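Local coordinates for SusD superfamily protein (PDB 3NQP), which probably binds glycans at the outer membrane of Bacteroides fragilis, helping in their capture and uptake, at residues A[319-322]-A[323-327]; A[438-441]-A[442-445]; A[451-454]-A[455-459]. All coordinates share one frame; numbering follows the deposited sequence.

Interaction 1 of 3, residues A[319-322]-A[323-327]. With EDO (1,2-ethanediol), chain E.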
ATOM      1  N   TYR A 319      10.676   1.997  11.664  1.00 11.44           N
ATOM      2  CA  TYR A 319      10.668   0.545  11.674  1.00 12.44           C
ATOM      3  C   TYR A 319      11.576  -0.005  12.738  1.00 11.54           C
ATOM      4  O   TYR A 319      12.671   0.519  12.989  1.00 10.96           O
ATOM      5  CB  TYR A 319      11.084  -0.006  10.327  1.00 10.83           C
ATOM      6  CG  TYR A 319      10.059   0.263   9.260  1.00 11.55           C
ATOM      7  CD1 TYR A 319       8.972  -0.570   9.106  1.00 10.58           C
ATOM      8  CD2 TYR A 319      10.174   1.355   8.422  1.00  9.15           C
ATOM      9  CE1 TYR A 319       7.990  -0.309   8.135  1.00  7.05           C
ATOM     10  CE2 TYR A 319       9.202   1.607   7.402  1.00  8.67           C
ATOM     11  CZ  TYR A 319       8.111   0.761   7.307  1.00 14.21           C
ATOM     12  OH  TYR A 319       7.133   0.973   6.363  1.00 12.54           O
ATOM     13  N   ASN A 320      11.139  -1.104  13.347  1.00 11.72           N
ATOM     14  CA  ASN A 320      11.990  -1.860  14.270  1.00 12.23           C
ATOM     15  C   ASN A 320      13.245  -2.174  13.473  1.00 12.03           C
ATOM     16  O   ASN A 320      13.166  -2.487  12.283  1.00 10.48           O
ATOM     17  CB  ASN A 320      11.269  -3.146  14.626  1.00 14.20           C
ATOM     18  CG  ASN A 320      11.970  -3.954  15.655  1.00 18.41           C
ATOM     19  OD1 ASN A 320      13.048  -4.509  15.401  1.00 14.32           O
ATOM     20  ND2 ASN A 320      11.359  -4.057  16.846  1.00 15.32           N
ATOM     21  N   LYS A 321      14.395  -2.109  14.115  1.00 10.59           N
ATOM     22  CA  LYS A 321      15.660  -2.255  13.394  1.00 13.42           C
ATOM     23  C   LYS A 321      15.891  -3.658  12.786  1.00 13.55           C
ATOM     24  O   LYS A 321      16.718  -3.831  11.885  1.00 14.58           O
ATOM     25  CB  LYS A 321      16.810  -1.898  14.336  1.00 13.91           C
ATOM     26  CG  LYS A 321      17.041  -2.884  15.476  1.00 12.81           C
ATOM     27  CD  LYS A 321      18.276  -2.478  16.337  1.00 20.06           C
ATOM     28  CE  LYS A 321      17.875  -1.317  17.320  1.00 20.73           C
ATOM     29  NZ  LYS A 321      18.994  -0.891  18.202  1.00 20.16           N
ATOM     30  N   ALA A 322      15.174  -4.649  13.291  1.00 12.42           N
ATOM     31  CA  ALA A 322      15.134  -5.981  12.666  1.00 11.94           C
ATOM     32  C   ALA A 322      14.639  -5.962  11.225  1.00  9.99           C
ATOM     33  O   ALA A 322      14.967  -6.869  10.449  1.00 10.43           O
ATOM     34  CB  ALA A 322      14.284  -6.963  13.505  1.00 14.59           C
ATOM     35  N   VAL A 323      13.870  -4.950  10.834  1.00 11.30           N
ATOM     36  CA  VAL A 323      13.409  -4.866   9.450  1.00 10.50           C
ATOM     37  C   VAL A 323      14.640  -4.634   8.560  1.00 13.37           C
ATOM     38  O   VAL A 323      14.862  -5.354   7.589  1.00 13.13           O
ATOM     39  CB  VAL A 323      12.360  -3.752   9.277  1.00  9.55           C
ATOM     40  CG1 VAL A 323      12.030  -3.498   7.836  1.00  6.06           C
ATOM     41  CG2 VAL A 323      11.042  -4.113  10.064  1.00  6.07           C
ATOM     42  N   TYR A 324      15.431  -3.622   8.900  1.00 12.07           N
ATOM     43  CA  TYR A 324      16.760  -3.399   8.271  1.00 14.03           C
ATOM     44  C   TYR A 324      17.699  -4.618   8.342  1.00 13.33           C
ATOM     45  O   TYR A 324      18.286  -5.041   7.328  1.00 12.27           O
ATOM     46  CB  TYR A 324      17.399  -2.161   8.884  1.00 11.09           C
ATOM     47  CG  TYR A 324      18.771  -1.747   8.342  1.00 14.55           C
ATOM     48  CD1 TYR A 324      18.879  -1.100   7.121  1.00  9.27           C
ATOM     49  CD2 TYR A 324      19.943  -2.003   9.053  1.00 12.84           C
ATOM     50  CE1 TYR A 324      20.122  -0.701   6.615  1.00 11.15           C
ATOM     51  CE2 TYR A 324      21.219  -1.591   8.552  1.00 16.64           C
ATOM     52  CZ  TYR A 324      21.289  -0.935   7.339  1.00 13.63           C
ATOM     53  OH  TYR A 324      22.492  -0.520   6.810  1.00 17.90           O
ATOM     54  N   GLN A 325      17.839  -5.196   9.512  1.00 13.73           N
ATOM     55  CA  GLN A 325      18.788  -6.311   9.711  1.00 14.64           C
ATOM     56  C   GLN A 325      18.374  -7.578   8.960  1.00 15.66           C
ATOM     57  O   GLN A 325      19.213  -8.442   8.716  1.00 15.34           O
ATOM     58  CB  GLN A 325      18.912  -6.647  11.193  1.00 13.41           C
ATOM     59  CG  GLN A 325      19.503  -5.537  12.009  1.00 16.88           C
ATOM     60  CD  GLN A 325      19.438  -5.810  13.487  1.00 25.05           C
ATOM     61  OE1 GLN A 325      18.416  -6.262  14.007  1.00 15.22           O
ATOM     62  NE2 GLN A 325      20.531  -5.541  14.173  1.00 15.85           N
ATOM     63  N   ASN A 326      17.094  -7.676   8.595  1.00 13.61           N
ATOM     64  CA  ASN A 326      16.613  -8.797   7.754  1.00 16.10           C
ATOM     65  C   ASN A 326      17.172  -8.823   6.331  1.00 14.49           C
ATOM     66  O   ASN A 326      17.168  -9.859   5.670  1.00 14.60           O
ATOM     67  CB  ASN A 326      15.089  -8.767   7.619  1.00 14.78           C
ATOM     68  CG  ASN A 326      14.366  -9.528   8.733  1.00 31.35           C
ATOM     69  OD1 ASN A 326      14.986 -10.191   9.569  1.00 26.76           O
ATOM     70  ND2 ASN A 326      13.024  -9.446   8.721  1.00 36.72           N
ATOM     71  N   PHE A 327      17.578  -7.673   5.817  1.00 14.90           N
ATOM     72  CA  PHE A 327      18.220  -7.621   4.503  1.00 14.13           C
ATOM     73  C   PHE A 327      19.678  -8.105   4.559  1.00 16.27           C
ATOM     74  O   PHE A 327      20.446  -7.650   5.404  1.00 15.64           O
ATOM     75  CB  PHE A 327      18.252  -6.177   3.973  1.00 11.82           C
ATOM     76  CG  PHE A 327      16.893  -5.593   3.620  1.00 13.32           C
ATOM     77  CD1 PHE A 327      16.378  -5.715   2.339  1.00 10.06           C
ATOM     78  CD2 PHE A 327      16.189  -4.831   4.528  1.00 16.31           C
ATOM     79  CE1 PHE A 327      15.169  -5.116   1.989  1.00 12.88           C
ATOM     80  CE2 PHE A 327      14.936  -4.269   4.192  1.00 20.11           C
ATOM     81  CZ  PHE A 327      14.445  -4.414   2.899  1.00 18.28           C
TER
HETATM   82  C1  EDO E1005      19.676   0.631  21.254  1.00 21.95           C
HETATM   83  O1  EDO E1005      20.510   0.037  20.261  1.00 29.31           O
HETATM   84  C2  EDO E1005      18.821   1.783  20.710  1.00 19.42           C
HETATM   85  O2  EDO E1005      17.755   1.335  19.856  1.00 15.12           O
HETATM   86  O   HOH W   1      14.463  -1.097  10.237  1.00 12.19           O
HETATM   87  O   HOH W   2      16.446  -9.364  11.407  1.00 37.64           O
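Asn320 and Val323 close the first turn of a short N-capped helix, 321-325, with Val323 N donating to Asn320 O at 2.9 Å. The donor stands well above the carbonyl plane (41° out of it), and the same oxygen also serves a second partner. Tyr324 N lies too far from it to bond directly, so a water steps in, donating to Asn320 O at 2.8 Å and accepting from Tyr324 N at 3.0 Å. The opening turn of the helix is thus partly hydrated. Asn320 is the N-cap: its OD1 takes the N-H of Ala322 at 3.0 Å, in the plane of the amide and on a lone pair, forming an Asx turn. Next along come two i to i+4 bonds, Gln325 N to Lys321 O and a more bent one from Asn326 N to Ala322 O.

The side chains follow the same spacing. Tyr319, just ahead of the cap, sets its CB against Val323 CB at 4.1 Å, and Val323 CG2 approaches the phenol ring obliquely. Two residues on, Lys321 and Gln325 run side by side in the same direction, with Lys321 CG 3.9 Å from Gln325 OE1.

Farther out, Tyr319 OH is hydrogen-bonded to Glu48, and Tyr324 OH to Glu335. Strands 338-344 and 351-358 receive Val323 and Tyr324, fixing the helix against the small hairpin. With chi1 at 69°, the Lys321 chain leaves between the backbone N and carbonyl carbon, then bends at chi3 (79°). Its ammonium reaches Leu353 O of strand 351-358 and a 1,2-ethanediol, probably from the crystallisation liquor, where Lys321 NZ donates to O2 of the diol at 3.0 Å.

Interaction 2 of 3, residues A[438-441]-A[442-445]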
ATOM      1  N   ILE A 438       6.889 -15.684   0.300  1.00 11.92           N
ATOM      2  CA  ILE A 438       6.216 -14.652  -0.506  1.00 11.89           C
ATOM      3  C   ILE A 438       6.008 -13.443   0.409  1.00 12.73           C
ATOM      4  O   ILE A 438       6.354 -12.320   0.043  1.00  9.82           O
ATOM      5  CB  ILE A 438       4.877 -15.132  -1.114  1.00 12.36           C
ATOM      6  CG1 ILE A 438       5.094 -16.198  -2.211  1.00  9.50           C
ATOM      7  CG2 ILE A 438       4.057 -13.930  -1.704  1.00  7.21           C
ATOM      8  CD1 ILE A 438       3.745 -17.016  -2.522  1.00  6.39           C
ATOM      9  N   LEU A 439       5.519 -13.684   1.625  1.00 10.24           N
ATOM     10  CA  LEU A 439       5.362 -12.590   2.603  1.00 11.59           C
ATOM     11  C   LEU A 439       6.672 -11.880   2.838  1.00  9.36           C
ATOM     12  O   LEU A 439       6.736 -10.663   2.826  1.00 10.55           O
ATOM     13  CB  LEU A 439       4.787 -13.093   3.945  1.00 10.35           C
ATOM     14  CG  LEU A 439       4.812 -12.130   5.174  1.00 12.36           C
ATOM     15  CD1 LEU A 439       3.813 -11.056   5.009  1.00  9.63           C
ATOM     16  CD2 LEU A 439       4.557 -12.929   6.490  1.00 10.33           C
ATOM     17  N   HIS A 440       7.732 -12.647   3.055  1.00  9.84           N
ATOM     18  CA  HIS A 440       9.005 -12.039   3.445  1.00 11.42           C
ATOM     19  C   HIS A 440       9.650 -11.308   2.265  1.00 10.52           C
ATOM     20  O   HIS A 440      10.360 -10.368   2.474  1.00 10.69           O
ATOM     21  CB  HIS A 440       9.950 -13.066   4.065  1.00 12.11           C
ATOM     22  CG  HIS A 440       9.512 -13.554   5.420  1.00 15.13           C
ATOM     23  ND1 HIS A 440       9.884 -14.787   5.929  1.00 13.45           N
ATOM     24  CD2 HIS A 440       8.699 -12.992   6.351  1.00 17.81           C
ATOM     25  CE1 HIS A 440       9.331 -14.942   7.122  1.00 14.53           C
ATOM     26  NE2 HIS A 440       8.618 -13.868   7.407  1.00 11.59           N
ATOM     27  N   GLU A 441       9.340 -11.727   1.032  1.00 10.74           N
ATOM     28  CA  GLU A 441       9.765 -10.975  -0.138  1.00 11.40           C
ATOM     29  C   GLU A 441       8.974  -9.670  -0.289  1.00 10.30           C
ATOM     30  O   GLU A 441       9.529  -8.651  -0.618  1.00 10.23           O
ATOM     31  CB  GLU A 441       9.658 -11.842  -1.403  1.00  9.57           C
ATOM     32  CG  GLU A 441      10.647 -11.421  -2.507  1.00  8.61           C
ATOM     33  CD  GLU A 441      12.080 -11.489  -2.085  1.00 17.83           C
ATOM     34  OE1 GLU A 441      12.440 -12.438  -1.360  1.00 11.20           O
ATOM     35  OE2 GLU A 441      12.824 -10.564  -2.444  1.00 11.84           O
ATOM     36  N   LYS A 442       7.661  -9.717  -0.080  1.00  9.32           N
ATOM     37  CA  LYS A 442       6.854  -8.489   0.003  1.00  8.75           C
ATOM     38  C   LYS A 442       7.335  -7.565   1.132  1.00 11.09           C
ATOM     39  O   LYS A 442       7.353  -6.358   0.960  1.00 10.50           O
ATOM     40  CB  LYS A 442       5.372  -8.825   0.188  1.00  8.65           C
ATOM     41  CG  LYS A 442       4.733  -9.346  -1.090  1.00  9.49           C
ATOM     42  CD  LYS A 442       3.175  -9.344  -1.061  1.00 10.71           C
ATOM     43  CE  LYS A 442       2.652  -7.906  -1.248  1.00 10.73           C
ATOM     44  NZ  LYS A 442       1.131  -7.882  -1.320  1.00  6.42           N
ATOM     45  N   ASP A 443       7.735  -8.143   2.261  1.00  9.10           N
ATOM     46  CA  ASP A 443       8.207  -7.366   3.407  1.00  9.58           C
ATOM     47  C   ASP A 443       9.438  -6.551   3.053  1.00 10.89           C
ATOM     48  O   ASP A 443       9.615  -5.453   3.547  1.00 12.00           O
ATOM     49  CB  ASP A 443       8.593  -8.297   4.583  1.00  9.56           C
ATOM     50  CG  ASP A 443       7.396  -8.819   5.350  1.00 13.93           C
ATOM     51  OD1 ASP A 443       6.256  -8.324   5.118  1.00 11.04           O
ATOM     52  OD2 ASP A 443       7.612  -9.773   6.149  1.00  7.66           O
ATOM     53  N   LYS A 444      10.318  -7.137   2.255  1.00  9.24           N
ATOM     54  CA  LYS A 444      11.505  -6.456   1.766  1.00  8.70           C
ATOM     55  C   LYS A 444      11.263  -5.507   0.594  1.00 11.27           C
ATOM     56  O   LYS A 444      11.891  -4.426   0.520  1.00 13.27           O
ATOM     57  CB  LYS A 444      12.546  -7.458   1.356  1.00 12.15           C
ATOM     58  CG  LYS A 444      13.198  -8.192   2.488  1.00  8.99           C
ATOM     59  CD  LYS A 444      14.112  -9.267   1.890  1.00 14.34           C
ATOM     60  CE  LYS A 444      14.583 -10.189   2.971  1.00 14.52           C
ATOM     61  NZ  LYS A 444      15.602 -11.118   2.466  1.00 11.37           N
ATOM     62  N   GLU A 445      10.389  -5.924  -0.334  1.00 10.46           N
ATOM     63  CA  GLU A 445      10.191  -5.212  -1.602  1.00 10.08           C
ATOM     64  C   GLU A 445       9.364  -3.929  -1.399  1.00  9.18           C
ATOM     65  O   GLU A 445       9.595  -2.910  -2.070  1.00  7.75           O
ATOM     66  CB  GLU A 445       9.509  -6.127  -2.626  1.00  9.74           C
ATOM     67  CG  GLU A 445       9.328  -5.608  -4.043  1.00  9.37           C
ATOM     68  CD  GLU A 445      10.658  -5.349  -4.769  1.00 13.88           C
ATOM     69  OE1 GLU A 445      11.688  -5.914  -4.378  1.00  7.97           O
ATOM     70  OE2 GLU A 445      10.652  -4.580  -5.724  1.00 10.33           O
TER
HETATM   71  O   HOH W   3      14.845 -11.973  -0.312  1.00 13.53           O
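His440 and Asp443 lie side by side on one flank of helix 431-445 and point the same way, with OD2 of Asp443 3.4 Å from His440 CD2. OD2 lies in the ring plane, off the CD2 edge, probably drawn to a polarised C-H, while the carboxylate as a whole is turned 44° from the ring. The other carboxylate oxygen, Asp443 OD1, meets Leu439 CD1 at 3.7 Å, and its charge is answered by a salt bridge from Arg452 NE.

Backbone bonds of the i to i+4 kind carry the helix through all four steps. Lys442 N to Ile438 O is the straightest of them, at 2.9 Å, while Lys444 N to His440 O is longer at 3.2 Å.

The charged ends form a third group. A water donates to Glu441 OE1 at 2.7 Å and accepts from Lys444 NZ at 3.0 Å, the bend at chi2 (59°) swinging the Glu441 carboxylate toward it. Glu441 and Glu445 both form salt bridges with Arg333; Glu441 has another to Arg410, and Glu445 others to Arg381 and Arg412. These arginines probably offset the two buried acids.

Lys442 leads off another flank to a salt bridge with Asp455 and a hydrogen bond with Gln451. Ile438 and Glu441 pack on Ile406 of helix 399-414, Lys442 on Trp384 and Leu387 of helix 382-396, and Leu439 on helix 452-458.

Interaction 3 of 3, residues A[451-454]-A[455-459]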
ATOM      1  N   GLN A 451       1.552  -2.714   2.037  1.00 10.13           N
ATOM      2  CA  GLN A 451       1.105  -4.080   1.859  1.00 10.69           C
ATOM      3  C   GLN A 451       0.964  -4.965   3.124  1.00 12.54           C
ATOM      4  O   GLN A 451       0.093  -5.876   3.167  1.00  9.54           O
ATOM      5  CB  GLN A 451       2.038  -4.791   0.898  1.00 10.72           C
ATOM      6  CG  GLN A 451       2.152  -4.142  -0.490  1.00 11.68           C
ATOM      7  CD  GLN A 451       0.860  -4.142  -1.237  1.00  9.97           C
ATOM      8  OE1 GLN A 451       0.272  -5.194  -1.520  1.00 12.03           O
ATOM      9  NE2 GLN A 451       0.365  -2.937  -1.539  1.00 15.33           N
ATOM     10  N   ARG A 452       1.832  -4.758   4.106  1.00 10.29           N
ATOM     11  CA  ARG A 452       1.981  -5.781   5.128  1.00 13.09           C
ATOM     12  C   ARG A 452       0.712  -6.078   5.934  1.00 10.53           C
ATOM     13  O   ARG A 452       0.411  -7.255   6.224  1.00  9.89           O
ATOM     14  CB  ARG A 452       3.138  -5.514   6.090  1.00  8.42           C
ATOM     15  CG  ARG A 452       3.418  -6.776   6.937  1.00 10.39           C
ATOM     16  CD  ARG A 452       4.757  -6.711   7.687  1.00 12.15           C
ATOM     17  NE  ARG A 452       5.375  -8.023   7.685  1.00 10.99           N
ATOM     18  CZ  ARG A 452       5.330  -8.927   8.651  1.00 13.05           C
ATOM     19  NH1 ARG A 452       4.790  -8.669   9.839  1.00 14.64           N
ATOM     20  NH2 ARG A 452       5.925 -10.089   8.442  1.00 13.06           N
ATOM     21  N   TRP A 453      -0.047  -5.060   6.279  1.00 11.03           N
ATOM     22  CA  TRP A 453      -1.284  -5.326   7.054  1.00  9.16           C
ATOM     23  C   TRP A 453      -2.181  -6.207   6.211  1.00 12.24           C
ATOM     24  O   TRP A 453      -2.768  -7.170   6.708  1.00 11.43           O
ATOM     25  CB  TRP A 453      -2.023  -4.032   7.457  1.00 10.91           C
ATOM     26  CG  TRP A 453      -3.404  -4.304   8.128  1.00  8.93           C
ATOM     27  CD1 TRP A 453      -4.586  -3.874   7.700  1.00 11.75           C
ATOM     28  CD2 TRP A 453      -3.651  -5.102   9.296  1.00  9.37           C
ATOM     29  NE1 TRP A 453      -5.603  -4.350   8.513  1.00 12.27           N
ATOM     30  CE2 TRP A 453      -5.042  -5.088   9.518  1.00 11.52           C
ATOM     31  CE3 TRP A 453      -2.831  -5.796  10.188  1.00 11.46           C
ATOM     32  CZ2 TRP A 453      -5.622  -5.753  10.565  1.00 11.16           C
ATOM     33  CZ3 TRP A 453      -3.417  -6.462  11.232  1.00 12.95           C
ATOM     34  CH2 TRP A 453      -4.799  -6.421  11.418  1.00  9.17           C
ATOM     35  N   TRP A 454      -2.293  -5.871   4.917  1.00 13.01           N
ATOM     36  CA  TRP A 454      -3.161  -6.659   4.025  1.00 12.04           C
ATOM     37  C   TRP A 454      -2.645  -8.111   3.878  1.00 12.15           C
ATOM     38  O   TRP A 454      -3.416  -9.086   3.968  1.00  9.17           O
ATOM     39  CB  TRP A 454      -3.343  -5.958   2.680  1.00 11.02           C
ATOM     40  CG  TRP A 454      -3.891  -4.539   2.784  1.00 10.69           C
ATOM     41  CD1 TRP A 454      -3.487  -3.453   2.074  1.00 16.60           C
ATOM     42  CD2 TRP A 454      -4.999  -4.108   3.578  1.00 16.56           C
ATOM     43  NE1 TRP A 454      -4.263  -2.354   2.410  1.00 19.73           N
ATOM     44  CE2 TRP A 454      -5.192  -2.745   3.331  1.00 18.78           C
ATOM     45  CE3 TRP A 454      -5.847  -4.749   4.478  1.00 25.83           C
ATOM     46  CZ2 TRP A 454      -6.185  -2.012   3.958  1.00 24.36           C
ATOM     47  CZ3 TRP A 454      -6.835  -3.998   5.114  1.00 27.91           C
ATOM     48  CH2 TRP A 454      -6.981  -2.659   4.845  1.00 18.25           C
ATOM     49  N   ASP A 455      -1.343  -8.243   3.696  1.00 10.39           N
ATOM     50  CA  ASP A 455      -0.693  -9.563   3.604  1.00 11.12           C
ATOM     51  C   ASP A 455      -0.967 -10.441   4.838  1.00 11.94           C
ATOM     52  O   ASP A 455      -1.219 -11.637   4.675  1.00  9.45           O
ATOM     53  CB  ASP A 455       0.814  -9.395   3.390  1.00  7.48           C
ATOM     54  CG  ASP A 455       1.152  -8.733   2.055  1.00 10.28           C
ATOM     55  OD1 ASP A 455       0.313  -8.704   1.137  1.00 13.34           O
ATOM     56  OD2 ASP A 455       2.282  -8.203   1.921  1.00 11.61           O
ATOM     57  N   LEU A 456      -0.938  -9.828   6.043  1.00 10.77           N
ATOM     58  CA  LEU A 456      -1.212 -10.536   7.290  1.00 10.09           C
ATOM     59  C   LEU A 456      -2.658 -10.957   7.418  1.00 11.93           C
ATOM     60  O   LEU A 456      -2.945 -12.034   7.969  1.00 12.12           O
ATOM     61  CB  LEU A 456      -0.835  -9.702   8.511  1.00  8.55           C
ATOM     62  CG  LEU A 456       0.675  -9.438   8.656  1.00  9.68           C
ATOM     63  CD1 LEU A 456       0.855  -8.291   9.710  1.00 12.60           C
ATOM     64  CD2 LEU A 456       1.445 -10.717   9.089  1.00  9.21           C
ATOM     65  N   ARG A 457      -3.575 -10.133   6.920  1.00 12.01           N
ATOM     66  CA  ARG A 457      -4.997 -10.505   6.910  1.00 12.94           C
ATOM     67  C   ARG A 457      -5.275 -11.654   5.927  1.00 13.31           C
ATOM     68  O   ARG A 457      -6.111 -12.504   6.185  1.00 10.59           O
ATOM     69  CB  ARG A 457      -5.883  -9.320   6.470  1.00 10.48           C
ATOM     70  CG  ARG A 457      -6.031  -8.195   7.490  1.00 15.34           C
ATOM     71  CD  ARG A 457      -7.050  -8.420   8.568  1.00 14.14           C
ATOM     72  NE  ARG A 457      -8.332  -8.984   8.101  1.00 16.62           N
ATOM     73  CZ  ARG A 457      -9.296  -8.326   7.485  1.00 13.76           C
ATOM     74  NH1 ARG A 457      -9.179  -7.058   7.217  1.00 19.32           N
ATOM     75  NH2 ARG A 457     -10.391  -8.957   7.125  1.00 14.84           N
ATOM     76  N   ARG A 458      -4.545 -11.676   4.818  1.00  9.43           N
ATOM     77  CA  ARG A 458      -4.920 -12.454   3.653  1.00  8.24           C
ATOM     78  C   ARG A 458      -4.189 -13.762   3.546  1.00 10.02           C
ATOM     79  O   ARG A 458      -4.798 -14.787   3.264  1.00 10.33           O
ATOM     80  CB  ARG A 458      -4.679 -11.634   2.389  1.00  7.99           C
ATOM     81  CG  ARG A 458      -5.274 -12.198   1.078  1.00 12.51           C
ATOM     82  CD  ARG A 458      -4.718 -11.466  -0.156  1.00 10.27           C
ATOM     83  NE  ARG A 458      -3.284 -11.600  -0.229  1.00  6.83           N
ATOM     84  CZ  ARG A 458      -2.379 -10.658   0.094  1.00 12.00           C
ATOM     85  NH1 ARG A 458      -2.725  -9.416   0.483  1.00 12.26           N
ATOM     86  NH2 ARG A 458      -1.105 -10.975   0.057  1.00 12.81           N
HETATM   87  N   MSE A 459      -2.881 -13.733   3.798  1.00  9.47           N
HETATM   88  CA  MSE A 459      -2.080 -14.939   3.679  1.00  8.65           C
HETATM   89  C   MSE A 459      -2.359 -15.849   4.873  1.00  8.40           C
HETATM   90  O   MSE A 459      -2.746 -15.409   5.962  1.00  9.24           O
HETATM   91  CB  MSE A 459      -0.581 -14.599   3.543  1.00  7.22           C
HETATM   92  CG  MSE A 459      -0.322 -13.688   2.353  1.00  9.61           C
HETATM   93 SE   MSE A 459       1.519 -13.339   2.028  0.75  7.40          SE
HETATM   94  CE  MSE A 459       1.909 -14.866   0.935  1.00 14.35           C
TER
HETATM   95  O   HOH W   4      -8.455  -4.308   8.628  1.00 10.22           O
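Gln451 O receives Asp455 N at 2.8 Å, beginning a run of i to i+4 bonds that carries through Leu456 N to Arg452 O and Arg457 N to Trp453 O. The last, Arg458 N to Trp454 O, is weak (N-H...O angle 128°). Met459, a selenomethionine, is the first residue to leave helical geometry.

Among the side chains, Trp453 and Arg457 make a CH-pi contact: Arg457 CG sits over the five-membered ring of the indole, 4.1 Å from its centroid. The bend at chi2 sets Arg457 CD 3.6 Å from Trp453 CZ2, and a further one at chi3 brings the guanidinium round to a water that accepts from Trp453 NE1 at 2.9 Å and, weakly, from Arg457 NH1. Trp453 CD1 in turn lies over one face of the Trp454 indole. Leu456 rests across Arg452, its CD2 over one face of the guanidinium and 4.0 Å from Arg452 NH1.

Arg458 grips Asp455 end-on, both terminal nitrogens aimed at the same OD1: Arg458 NH2 at 2.9 Å and NH1 at 3.2 Å. Lys442 is a further partner of that oxygen, and Glu391 of Arg458 NH2, so the pair belongs to a buried charge network. Trp213 of helix 200-216 meets Trp454, Arg457 and Arg458. Such i to i+3 and i to i+4 pairing is typical of a helix, here one in the interior of the largely alpha-helical SusD fold.

In the fold
All three contacts are turns of single helices, and burial deepens from interaction 1 to interaction 3. Interaction 1 is only partly buried, about 19 Å from the chain centre, and uses a capping bond and a bridging water beside a two-stranded sheet, with a diol, probably from crystallisation, bound at its lysine. Interactions 2 and 3 occupy consecutive helices whose charged side chains lock together, alongside the packing of Ile438 against Met459. In interaction 2 the acids draw in arginines from several other parts of the chain, whereas interaction 3, with every touching residue buried, adds indole packing and a CH-pi contact to its salt bridges. Phe327 links interaction 1 to interaction 2, its ring packing on the backbone of Lys444.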